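Local coordinates for SIR4-interacting protein SIF2 (Saccharomyces cerevisiae, PDB 1R5M) that antagonizes telomeric silencing in yeast and is a WD-repeat component of the Set3C corepressor complex, at residues A[60-70]-A[109-117]. Numbering follows the deposited sequence.
Sequences ILAYGEKNSVA and NQVTCLAWS. With SO4 (sulfate ion), chain B.
Two successive blades of the WD40 propeller pack here: strand 60-65, the turn after it and the start of strand 69-77 in WD 1 against strand 111-116, the first of its blade, in WD 2. Val111, Leu114 and Trp116 point from the second blade into the first. Gly64 has no CB, which leaves room for Val111 CG1, and Val111 CB sits 3.8 Å from Gly64 CA. Val111 CG2 lies 3.3 Å from Val69 O. Leu114 CD2 lies against the backbone of Tyr63 and Gly64 and reaches Ala70 CB (4.0 Å). Trp116 sets CZ2 3.8 Å from Ala62 CB and also meets Ile60 CG2, which the chi1 of Ile60 (-59°) puts anti to the backbone N; Trp116 NE1 is hydrogen-bonded to Thr52 O. Polar bonds close the other end: Val111 N gives a nearly straight bond (174°) to Glu65 O at 3.1 Å, and Asn109 ND2 donates to Ser68 OG at 2.8 Å, with the hydroxyl oxygen, also hydrogen-bonded to His96 O, slightly out of the Asn109 amide plane. A water bridges Lys66 O and Asn109 N. Lys66 and Gln110 run side by side, and Lys66 NZ goes on to Ser414 O. Strand 122-127 lines the seam, Ile123 touching both Ala62 and Trp116, and Ser50 of strand 50-53 meets Leu114.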
ATOM      1  N   ILE A  60      15.110  -4.478   8.340  1.00 11.87           N
ATOM      2  CA  ILE A  60      14.395  -3.450   9.089  1.00 12.58           C
ATOM      3  C   ILE A  60      12.907  -3.339   8.781  1.00 11.20           C
ATOM      4  O   ILE A  60      12.499  -3.175   7.632  1.00 11.08           O
ATOM      5  CB  ILE A  60      15.060  -2.073   8.883  1.00 13.34           C
ATOM      6  CG1 ILE A  60      16.515  -2.131   9.359  1.00 16.25           C
ATOM      7  CG2 ILE A  60      14.291  -0.996   9.642  1.00 13.34           C
ATOM      8  CD1 ILE A  60      17.280  -0.835   9.182  1.00 19.22           C
ATOM      9  N   LEU A  61      12.109  -3.419   9.841  1.00 11.90           N
ATOM     10  CA  LEU A  61      10.658  -3.343   9.755  1.00 10.79           C
ATOM     11  C   LEU A  61      10.117  -2.196  10.603  1.00 10.96           C
ATOM     12  O   LEU A  61      10.583  -1.959  11.718  1.00 12.58           O
ATOM     13  CB  LEU A  61      10.041  -4.661  10.250  1.00 12.07           C
ATOM     14  CG  LEU A  61       8.516  -4.754  10.382  1.00 12.03           C
ATOM     15  CD1 LEU A  61       7.877  -4.647   9.007  1.00 12.68           C
ATOM     16  CD2 LEU A  61       8.129  -6.080  11.039  1.00 13.53           C
ATOM     17  N   ALA A  62       9.146  -1.473  10.060  1.00 10.24           N
ATOM     18  CA  ALA A  62       8.499  -0.396  10.797  1.00 10.44           C
ATOM     19  C   ALA A  62       7.062  -0.853  11.000  1.00  9.72           C
ATOM     20  O   ALA A  62       6.422  -1.314  10.058  1.00 10.87           O
ATOM     21  CB  ALA A  62       8.519   0.897   9.994  1.00 10.54           C
ATOM     22  N   TYR A  63       6.550  -0.757  12.219  1.00  9.50           N
ATOM     23  CA  TYR A  63       5.171  -1.162  12.429  1.00 10.03           C
ATOM     24  C   TYR A  63       4.424  -0.216  13.352  1.00  9.84           C
ATOM     25  O   TYR A  63       4.994   0.347  14.286  1.00 10.84           O
ATOM     26  CB  TYR A  63       5.096  -2.613  12.935  1.00 11.46           C
ATOM     27  CG  TYR A  63       5.755  -2.905  14.264  1.00 12.24           C
ATOM     28  CD1 TYR A  63       5.152  -2.520  15.461  1.00 14.79           C
ATOM     29  CD2 TYR A  63       6.949  -3.623  14.329  1.00 13.32           C
ATOM     30  CE1 TYR A  63       5.713  -2.853  16.690  1.00 17.24           C
ATOM     31  CE2 TYR A  63       7.520  -3.961  15.559  1.00 15.92           C
ATOM     32  CZ  TYR A  63       6.891  -3.573  16.732  1.00 16.41           C
ATOM     33  OH  TYR A  63       7.426  -3.928  17.951  1.00 19.52           O
ATOM     34  N   GLY A  64       3.147  -0.018  13.056  1.00  9.60           N
ATOM     35  CA  GLY A  64       2.335   0.868  13.867  1.00 10.26           C
ATOM     36  C   GLY A  64       1.538   0.105  14.901  1.00 11.05           C
ATOM     37  O   GLY A  64       1.106  -1.023  14.653  1.00 12.18           O
ATOM     38  N   GLU A  65       1.338   0.717  16.062  1.00 11.71           N
ATOM     39  CA  GLU A  65       0.586   0.075  17.130  1.00 12.19           C
ATOM     40  C   GLU A  65      -0.601   0.940  17.519  1.00 13.15           C
ATOM     41  O   GLU A  65      -0.729   2.078  17.070  1.00 12.29           O
ATOM     42  CB  GLU A  65       1.493  -0.184  18.332  1.00 13.38           C
ATOM     43  CG  GLU A  65       2.693  -1.059  17.986  1.00 14.77           C
ATOM     44  CD  GLU A  65       3.671  -1.197  19.132  1.00 18.36           C
ATOM     45  OE1 GLU A  65       3.327  -1.848  20.137  1.00 20.62           O
ATOM     46  OE2 GLU A  65       4.785  -0.643  19.023  1.00 23.09           O
ATOM     47  N   LYS A  66      -1.471   0.401  18.360  1.00 13.21           N
ATOM     48  CA  LYS A  66      -2.666   1.126  18.753  1.00 12.40           C
ATOM     49  C   LYS A  66      -2.484   2.238  19.780  1.00 12.54           C
ATOM     50  O   LYS A  66      -3.262   3.191  19.787  1.00 13.86           O
ATOM     51  CB  LYS A  66      -3.723   0.127  19.237  1.00 12.18           C
ATOM     52  CG  LYS A  66      -4.132  -0.862  18.147  1.00 12.07           C
ATOM     53  CD  LYS A  66      -5.172  -1.873  18.617  1.00 13.46           C
ATOM     54  CE  LYS A  66      -5.558  -2.812  17.474  1.00 14.20           C
ATOM     55  NZ  LYS A  66      -6.498  -3.890  17.906  1.00 15.94           N
ATOM     56  N   ASN A  67      -1.458   2.141  20.621  1.00 13.09           N
ATOM     57  CA  ASN A  67      -1.243   3.154  21.648  1.00 13.49           C
ATOM     58  C   ASN A  67      -0.450   4.389  21.215  1.00 12.64           C
ATOM     59  O   ASN A  67       0.519   4.775  21.870  1.00 13.54           O
ATOM     60  CB  ASN A  67      -0.580   2.527  22.880  1.00 14.70           C
ATOM     61  CG  ASN A  67      -0.602   3.452  24.084  1.00 17.02           C
ATOM     62  OD1 ASN A  67      -1.603   4.119  24.343  1.00 19.72           O
ATOM     63  ND2 ASN A  67       0.496   3.488  24.829  1.00 19.78           N
ATOM     64  N   SER A  68      -0.865   4.999  20.109  1.00 12.33           N
ATOM     65  CA  SER A  68      -0.227   6.219  19.610  1.00 12.29           C
ATOM     66  C   SER A  68       1.289   6.078  19.499  1.00 12.55           C
ATOM     67  O   SER A  68       2.043   6.995  19.839  1.00 13.34           O
ATOM     68  CB  SER A  68      -0.579   7.384  20.547  1.00 12.25           C
ATOM     69  OG  SER A  68      -0.431   8.644  19.908  1.00 11.42           O
ATOM     70  N   VAL A  69       1.736   4.932  18.999  1.00 11.40           N
ATOM     71  CA  VAL A  69       3.160   4.677  18.867  1.00 11.23           C
ATOM     72  C   VAL A  69       3.454   3.663  17.767  1.00 11.75           C
ATOM     73  O   VAL A  69       2.654   2.764  17.502  1.00 11.57           O
ATOM     74  CB  VAL A  69       3.750   4.146  20.210  1.00 12.16           C
ATOM     75  CG1 VAL A  69       3.145   2.781  20.547  1.00 12.86           C
ATOM     76  CG2 VAL A  69       5.265   4.048  20.125  1.00 12.21           C
ATOM     77  N   ALA A  70       4.597   3.842  17.115  1.00 11.33           N
ATOM     78  CA  ALA A  70       5.058   2.932  16.077  1.00 12.16           C
ATOM     79  C   ALA A  70       6.459   2.544  16.522  1.00 11.62           C
ATOM     80  O   ALA A  70       7.046   3.202  17.376  1.00 11.87           O
ATOM     81  CB  ALA A  70       5.105   3.634  14.718  1.00 10.70           C
ATOM     82  N   ASN A 109      -5.919   6.726  19.636  1.00 21.32           N
ATOM     83  CA  ASN A 109      -5.052   7.399  18.674  1.00 18.27           C
ATOM     84  C   ASN A 109      -4.052   6.387  18.128  1.00 16.82           C
ATOM     85  O   ASN A 109      -2.869   6.423  18.456  1.00 16.42           O
ATOM     86  CB  ASN A 109      -4.312   8.567  19.343  1.00 18.45           C
ATOM     87  CG  ASN A 109      -3.734   9.552  18.332  1.00 16.39           C
ATOM     88  OD1 ASN A 109      -4.414   9.960  17.387  1.00 13.94           O
ATOM     89  ND2 ASN A 109      -2.479   9.950  18.538  1.00 16.32           N
ATOM     90  N   GLN A 110      -4.539   5.479  17.292  1.00 15.32           N
ATOM     91  CA  GLN A 110      -3.687   4.451  16.707  1.00 14.08           C
ATOM     92  C   GLN A 110      -2.861   5.020  15.560  1.00 12.82           C
ATOM     93  O   GLN A 110      -3.214   6.043  14.976  1.00 13.17           O
ATOM     94  CB  GLN A 110      -4.535   3.297  16.157  1.00 15.86           C
ATOM     95  CG  GLN A 110      -5.604   2.758  17.103  1.00 19.06           C
ATOM     96  CD  GLN A 110      -6.321   1.537  16.542  1.00 20.98           C
ATOM     97  OE1 GLN A 110      -6.289   1.278  15.337  1.00 21.83           O
ATOM     98  NE2 GLN A 110      -6.984   0.784  17.418  1.00 21.83           N
ATOM     99  N   VAL A 111      -1.749   4.360  15.257  1.00 13.00           N
ATOM    100  CA  VAL A 111      -0.929   4.764  14.123  1.00 12.32           C
ATOM    101  C   VAL A 111      -1.688   4.151  12.948  1.00 13.66           C
ATOM    102  O   VAL A 111      -1.950   2.943  12.934  1.00 16.59           O
ATOM    103  CB  VAL A 111       0.490   4.179  14.214  1.00 13.14           C
ATOM    104  CG1 VAL A 111       1.220   4.375  12.894  1.00 12.92           C
ATOM    105  CG2 VAL A 111       1.256   4.863  15.338  1.00 14.26           C
ATOM    106  N   THR A 112      -2.058   4.977  11.978  1.00 11.82           N
ATOM    107  CA  THR A 112      -2.846   4.518  10.836  1.00 12.55           C
ATOM    108  C   THR A 112      -2.104   4.456   9.509  1.00 13.35           C
ATOM    109  O   THR A 112      -2.641   3.952   8.515  1.00 13.86           O
ATOM    110  CB  THR A 112      -4.060   5.428  10.625  1.00 12.87           C
ATOM    111  OG1 THR A 112      -3.607   6.762  10.356  1.00 13.64           O
ATOM    112  CG2 THR A 112      -4.944   5.441  11.866  1.00 15.02           C
ATOM    113  N   CYS A 113      -0.879   4.962   9.484  1.00 12.15           N
ATOM    114  CA  CYS A 113      -0.128   4.982   8.238  1.00 11.91           C
ATOM    115  C   CYS A 113       1.367   5.130   8.487  1.00 10.41           C
ATOM    116  O   CYS A 113       1.784   5.856   9.390  1.00 10.20           O
ATOM    117  CB  CYS A 113      -0.638   6.151   7.381  1.00 12.77           C
ATOM    118  SG  CYS A 113       0.013   6.280   5.691  1.00 16.15           S
ATOM    119  N   LEU A 114       2.165   4.410   7.703  1.00  9.29           N
ATOM    120  CA  LEU A 114       3.621   4.492   7.786  1.00  9.23           C
ATOM    121  C   LEU A 114       4.148   4.484   6.356  1.00 10.49           C
ATOM    122  O   LEU A 114       3.661   3.723   5.516  1.00 11.02           O
ATOM    123  CB  LEU A 114       4.222   3.308   8.549  1.00 11.09           C
ATOM    124  CG  LEU A 114       3.776   3.128  10.002  1.00 11.28           C
ATOM    125  CD1 LEU A 114       2.567   2.211  10.033  1.00 14.36           C
ATOM    126  CD2 LEU A 114       4.906   2.534  10.826  1.00 13.42           C
ATOM    127  N   ALA A 115       5.138   5.327   6.079  1.00  9.45           N
ATOM    128  CA  ALA A 115       5.698   5.392   4.736  1.00  9.40           C
ATOM    129  C   ALA A 115       7.175   5.756   4.729  1.00 10.56           C
ATOM    130  O   ALA A 115       7.550   6.858   5.127  1.00  9.36           O
ATOM    131  CB  ALA A 115       4.918   6.406   3.893  1.00 10.81           C
ATOM    132  N   TRP A 116       8.006   4.820   4.283  1.00  9.59           N
ATOM    133  CA  TRP A 116       9.446   5.050   4.171  1.00  9.65           C
ATOM    134  C   TRP A 116       9.716   5.892   2.932  1.00  9.50           C
ATOM    135  O   TRP A 116       8.980   5.814   1.946  1.00 10.27           O
ATOM    136  CB  TRP A 116      10.214   3.738   3.964  1.00  9.32           C
ATOM    137  CG  TRP A 116      10.318   2.835   5.137  1.00  9.78           C
ATOM    138  CD1 TRP A 116       9.592   1.700   5.370  1.00 10.61           C
ATOM    139  CD2 TRP A 116      11.249   2.946   6.216  1.00  9.45           C
ATOM    140  NE1 TRP A 116      10.021   1.095   6.526  1.00  9.14           N
ATOM    141  CE2 TRP A 116      11.036   1.839   7.068  1.00 10.91           C
ATOM    142  CE3 TRP A 116      12.244   3.875   6.548  1.00 11.27           C
ATOM    143  CZ2 TRP A 116      11.783   1.635   8.231  1.00 10.81           C
ATOM    144  CZ3 TRP A 116      12.988   3.671   7.707  1.00 11.00           C
ATOM    145  CH2 TRP A 116      12.752   2.559   8.534  1.00 11.54           C
ATOM    146  N   SER A 117      10.777   6.691   2.982  1.00  9.45           N
ATOM    147  CA  SER A 117      11.176   7.470   1.821  1.00 10.01           C
ATOM    148  C   SER A 117      11.801   6.437   0.875  1.00 10.79           C
ATOM    149  O   SER A 117      12.196   5.353   1.310  1.00 12.16           O
ATOM    150  CB  SER A 117      12.207   8.528   2.217  1.00 10.39           C
ATOM    151  OG  SER A 117      13.354   7.922   2.782  1.00 10.34           O
TER
HETATM  152  S   SO4 B1001       3.899   1.197  24.664  0.98 25.04           S
HETATM  153  O1  SO4 B1001       2.969   2.323  24.460  0.93 27.25           O
HETATM  154  O2  SO4 B1001       3.499   0.443  25.869  0.73 27.55           O
HETATM  155  O3  SO4 B1001       3.863   0.308  23.488  0.70 27.66           O
HETATM  156  O4  SO4 B1001       5.272   1.706  24.842  0.75 27.30           O
HETATM  157  O   HOH W   1      -5.402   4.358  20.908  1.00 34.08           O